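Local structure of bromodomain protein, putative (Plasmodium falciparum 3D7, 4PY6) at residues Glu24-Leu27 and Arg28-Leu32; Glu86-Asp89 and Phe90-Asp93. The protein probably recognises acetylated lysine through its bromodomain, the part present here, which is a helical bundle seen with an inhibitor-like ligand in its pocket. One frame throughout, in Å; residues are numbered along the deposited sequence.

Interaction 1: Glu24-Leu27 and Arg28-Leu32; sequences EKIL and RDNVL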
loop_
_atom_site.group_PDB
_atom_site.type_symbol
_atom_site.label_atom_id
_atom_site.label_comp_id
_atom_site.label_asym_id
_atom_site.label_seq_id
_atom_site.Cartn_x
_atom_site.Cartn_y
_atom_site.Cartn_z
ATOM N N GLU A 24 -17.965 -0.066 13.266
ATOM C CA GLU A 24 -18.228 0.588 11.977
ATOM C C GLU A 24 -17.382 1.864 11.835
ATOM O O GLU A 24 -16.945 2.184 10.727
ATOM C CB GLU A 24 -19.720 0.933 11.821
ATOM C CG GLU A 24 -20.647 -0.264 11.698
ATOM C CD GLU A 24 -22.125 0.062 11.594
ATOM O OE1 GLU A 24 -22.649 0.762 12.490
ATOM O OE2 GLU A 24 -22.772 -0.417 10.634
ATOM N N LYS A 25 -17.166 2.591 12.955
ATOM C CA LYS A 25 -16.367 3.820 13.022
ATOM C C LYS A 25 -14.875 3.543 12.789
ATOM O O LYS A 25 -14.197 4.367 12.171
ATOM C CB LYS A 25 -16.567 4.529 14.371
ATOM C CG LYS A 25 -17.857 5.329 14.467
ATOM C CD LYS A 25 -18.038 5.929 15.852
ATOM C CE LYS A 25 -19.312 6.726 15.962
ATOM N NZ LYS A 25 -19.552 7.190 17.354
ATOM N N ILE A 26 -14.367 2.392 13.298
ATOM C CA ILE A 26 -12.971 1.960 13.143
ATOM C C ILE A 26 -12.694 1.647 11.662
ATOM O O ILE A 26 -11.662 2.061 11.138
ATOM C CB ILE A 26 -12.593 0.776 14.096
ATOM C CG1 ILE A 26 -12.811 1.154 15.580
ATOM C CG2 ILE A 26 -11.140 0.304 13.868
ATOM C CD1 ILE A 26 -13.109 -0.032 16.522
ATOM N N LEU A 27 -13.635 0.958 10.987
ATOM C CA LEU A 27 -13.504 0.619 9.564
ATOM C C LEU A 27 -13.531 1.869 8.694
ATOM O O LEU A 27 -12.775 1.956 7.727
ATOM C CB LEU A 27 -14.604 -0.359 9.105
ATOM C CG LEU A 27 -14.766 -1.663 9.884
ATOM C CD1 LEU A 27 -15.969 -2.424 9.405
ATOM C CD2 LEU A 27 -13.531 -2.526 9.807
ATOM N N ARG A 28 -14.384 2.841 9.058
ATOM C CA ARG A 28 -14.560 4.105 8.349
ATOM C C ARG A 28 -13.353 5.037 8.464
ATOM O O ARG A 28 -12.862 5.505 7.439
ATOM C CB ARG A 28 -15.849 4.802 8.824
ATOM C CG ARG A 28 -16.172 6.123 8.120
ATOM C CD ARG A 28 -17.283 6.882 8.824
ATOM N NE ARG A 28 -16.883 7.348 10.154
ATOM C CZ ARG A 28 -17.699 7.936 11.023
ATOM N NH1 ARG A 28 -18.975 8.140 10.715
ATOM N NH2 ARG A 28 -17.248 8.322 12.209
ATOM N N ASP A 29 -12.897 5.319 9.697
ATOM C CA ASP A 29 -11.817 6.273 9.968
ATOM C C ASP A 29 -10.391 5.723 10.008
ATOM O O ASP A 29 -9.457 6.459 9.679
ATOM C CB ASP A 29 -12.121 7.075 11.248
ATOM C CG ASP A 29 -13.481 7.753 11.257
ATOM O OD1 ASP A 29 -13.788 8.487 10.288
ATOM O OD2 ASP A 29 -14.228 7.568 12.240
ATOM N N ASN A 30 -10.209 4.466 10.438
ATOM C CA ASN A 30 -8.874 3.878 10.572
ATOM C C ASN A 30 -8.456 2.928 9.441
ATOM O O ASN A 30 -7.265 2.624 9.314
ATOM C CB ASN A 30 -8.696 3.240 11.955
ATOM C CG ASN A 30 -9.023 4.168 13.105
ATOM O OD1 ASN A 30 -10.123 4.143 13.661
ATOM N ND2 ASN A 30 -8.082 5.022 13.475
ATOM N N VAL A 31 -9.416 2.463 8.617
ATOM C CA VAL A 31 -9.110 1.558 7.506
ATOM C C VAL A 31 -9.431 2.211 6.152
ATOM O O VAL A 31 -8.511 2.489 5.379
ATOM C CB VAL A 31 -9.718 0.128 7.662
ATOM C CG1 VAL A 31 -9.215 -0.811 6.566
ATOM C CG2 VAL A 31 -9.419 -0.465 9.039
ATOM N N LEU A 32 -10.726 2.471 5.886
ATOM C CA LEU A 32 -11.235 3.057 4.644
ATOM C C LEU A 32 -10.721 4.475 4.354
ATOM O O LEU A 32 -10.326 4.737 3.217
ATOM C CB LEU A 32 -12.782 2.991 4.615
ATOM C CG LEU A 32 -13.526 3.514 3.374
ATOM C CD1 LEU A 32 -13.309 2.617 2.168
ATOM C CD2 LEU A 32 -15.008 3.619 3.650
#
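Lys25 and Arg28 run side by side along helix 22-32, the first helix of the bromodomain's left-handed four-helix bundle. The CG of Lys25 lies over one face of the Arg28 guanidinium, 3.8 Å from NH2, the aliphatic part of the lysine chain packing on the flat head of the arginine. Arg28 bends at chi3 (67°), which turns its head back to the carboxylate of Asp29. There Arg28 NH2 gives a salt bridge of 3.1 Å to Asp29 OD2, in the guanidinium plane and onto the syn lone pair of OD2; NE adds weak bonds to both carboxylate oxygens.

Underneath, the backbone spends its carbonyls in order. Glu24 O takes the N-H of Arg28 and Lys25 O that of Asp29, N to O 3.0 Å. Ile26 O accepts Asn30 N at 2.9 Å, again the ordinary i+4 spacing. The next carbonyl breaks step, because the helix widens into a pi-type turn over its last residues. At the N-terminal end, Glu24 OE1 is held by Lys21 N and by a salt bridge to Arg18. Asn30 sets its OD1 against the CG2 methyl of Ile26, and Trp132 of helix 112-138 touches both side chains. The widened turn is closed by Leu32 N, which reaches Leu27 O at 2.8 Å with a nearly straight N-H...O angle of 172°.

Interaction 2: Glu86-Asp89 and Phe90-Asp93; sequences EPID and FYHD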
loop_
_atom_site.group_PDB
_atom_site.type_symbol
_atom_site.label_atom_id
_atom_site.label_comp_id
_atom_site.label_asym_id
_atom_site.label_seq_id
_atom_site.Cartn_x
_atom_site.Cartn_y
_atom_site.Cartn_z
ATOM N N GLU A 86 -21.635 -8.006 10.057
ATOM C CA GLU A 86 -20.371 -8.410 10.663
ATOM C C GLU A 86 -19.236 -7.586 10.038
ATOM O O GLU A 86 -19.324 -7.265 8.851
ATOM C CB GLU A 86 -20.112 -9.912 10.424
ATOM C CG GLU A 86 -20.899 -10.834 11.338
ATOM C CD GLU A 86 -20.413 -12.270 11.352
ATOM O OE1 GLU A 86 -20.679 -13.001 10.372
ATOM O OE2 GLU A 86 -19.777 -12.668 12.354
ATOM N N PRO A 87 -18.147 -7.269 10.785
ATOM C CA PRO A 87 -17.031 -6.511 10.178
ATOM C C PRO A 87 -16.365 -7.196 8.979
ATOM O O PRO A 87 -15.816 -6.505 8.126
ATOM C CB PRO A 87 -16.041 -6.349 11.334
ATOM C CG PRO A 87 -16.840 -6.557 12.573
ATOM C CD PRO A 87 -17.879 -7.563 12.208
ATOM N N ILE A 88 -16.429 -8.545 8.911
ATOM C CA ILE A 88 -15.871 -9.368 7.829
ATOM C C ILE A 88 -16.555 -9.110 6.471
ATOM O O ILE A 88 -15.933 -9.323 5.428
ATOM C CB ILE A 88 -15.870 -10.877 8.221
ATOM C CG1 ILE A 88 -14.806 -11.687 7.445
ATOM C CG2 ILE A 88 -17.265 -11.506 8.093
ATOM C CD1 ILE A 88 -13.370 -11.571 7.968
ATOM N N ASP A 89 -17.833 -8.669 6.492
ATOM C CA ASP A 89 -18.611 -8.353 5.292
ATOM C C ASP A 89 -18.004 -7.137 4.577
ATOM O O ASP A 89 -18.054 -7.063 3.351
ATOM C CB ASP A 89 -20.092 -8.121 5.641
ATOM C CG ASP A 89 -20.809 -9.299 6.282
ATOM O OD1 ASP A 89 -20.490 -10.458 5.929
ATOM O OD2 ASP A 89 -21.725 -9.062 7.097
ATOM N N PHE A 90 -17.395 -6.213 5.355
ATOM C CA PHE A 90 -16.687 -5.026 4.866
ATOM C C PHE A 90 -15.353 -5.486 4.262
ATOM O O PHE A 90 -14.967 -4.995 3.201
ATOM C CB PHE A 90 -16.466 -4.023 6.021
ATOM C CG PHE A 90 -15.342 -3.022 5.858
ATOM C CD1 PHE A 90 -14.050 -3.328 6.274
ATOM C CD2 PHE A 90 -15.585 -1.756 5.340
ATOM C CE1 PHE A 90 -13.013 -2.402 6.132
ATOM C CE2 PHE A 90 -14.549 -0.826 5.208
ATOM C CZ PHE A 90 -13.270 -1.155 5.609
ATOM N N TYR A 91 -14.657 -6.419 4.955
ATOM C CA TYR A 91 -13.383 -7.022 4.551
ATOM C C TYR A 91 -13.529 -7.679 3.174
ATOM O O TYR A 91 -12.693 -7.445 2.299
ATOM C CB TYR A 91 -12.905 -8.043 5.615
ATOM C CG TYR A 91 -11.718 -8.884 5.198
ATOM C CD1 TYR A 91 -10.415 -8.438 5.405
ATOM C CD2 TYR A 91 -11.894 -10.135 4.613
ATOM C CE1 TYR A 91 -9.318 -9.198 5.005
ATOM C CE2 TYR A 91 -10.804 -10.901 4.201
ATOM C CZ TYR A 91 -9.517 -10.430 4.403
ATOM O OH TYR A 91 -8.437 -11.183 4.012
ATOM N N HIS A 92 -14.594 -8.488 2.988
ATOM C CA HIS A 92 -14.895 -9.187 1.738
ATOM C C HIS A 92 -15.169 -8.227 0.588
ATOM O O HIS A 92 -14.730 -8.496 -0.530
ATOM C CB HIS A 92 -16.062 -10.173 1.917
ATOM C CG HIS A 92 -15.737 -11.367 2.767
ATOM N ND1 HIS A 92 -16.725 -12.042 3.464
ATOM C CD2 HIS A 92 -14.549 -11.970 3.003
ATOM C CE1 HIS A 92 -16.109 -13.027 4.096
ATOM N NE2 HIS A 92 -14.799 -13.023 3.850
ATOM N N ASP A 93 -15.861 -7.100 0.867
ATOM C CA ASP A 93 -16.178 -6.069 -0.127
ATOM C C ASP A 93 -14.941 -5.274 -0.533
ATOM O O ASP A 93 -14.763 -4.997 -1.719
ATOM C CB ASP A 93 -17.304 -5.140 0.361
ATOM C CG ASP A 93 -18.723 -5.599 0.043
ATOM O OD1 ASP A 93 -18.885 -6.715 -0.500
ATOM O OD2 ASP A 93 -19.667 -4.831 0.315
#
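The N-terminal part of helix 87-104 is where Ile88 meets Tyr91 and His92. Ile88 CG1 sits over a face of the His92 imidazole, 4.1 Å from the ring centroid and 28° off the normal, a CH-pi contact. The carbonyl oxygen of Ile88 lies above that same face, displaced toward the rim, while accepting the backbone N-H of His92 at 2.9 Å. His92 can fold over in this way because its CG stands beside its own backbone N (chi1 -69°), which swings the ring back along the helix. Further out, Ile88 CD1 comes within 3.9 Å of Tyr91 CD2, the two side chains running alongside each other.

In the bromodomain bundle this helix packs on helices 22-32, 72-81 and 112-138, with Phe90 buried between them. Tyr91 meets the Trp129 ring with the planes at about 45° and gives its OH a hydrogen-bond partner in Glu126 OE2. His92 is exposed.

Asp89 folds back on the start of the helix: its OD2 receives Glu86 N at 3.1 Å from above the carboxylate plane and, weakly, Lys85 N, and its own N bonds to Glu86 O. Pro87 O serves two N-H groups, Phe90 N at 3.2 Å, well above the carbonyl plane, and more weakly Tyr91 N at 3.4 Å. Asp89 O takes a weak bond from Asp93 N, 3.3 Å away. The Asp93 carboxylate is divided between two partners, OD2 accepting a hydrogen bond from the Tyr84 hydroxyl and OD1 forming a salt bridge with Lys68 NZ.

How the interactions relate
Following the chain from the N terminus, interaction 1 is complete within helix 22-32 before interaction 2 begins at the start of helix 87-104; they lie in series, neither nested nor crossed. Neither closes a loop, each being made between neighbouring turns of one stretch a little over two turns long. Helices 56-65 and 72-81 come in between. In space the two centres are about 12 Å apart, and the sites meet through the ring of Phe90: Leu27 CD1 lies 3.7 Å from Phe90 CG, with Val31 and Leu32 packed further round the same ring. Trp129 of helix 112-138 touches Leu27 as well as Phe90, tying a third helix of the bundle to both.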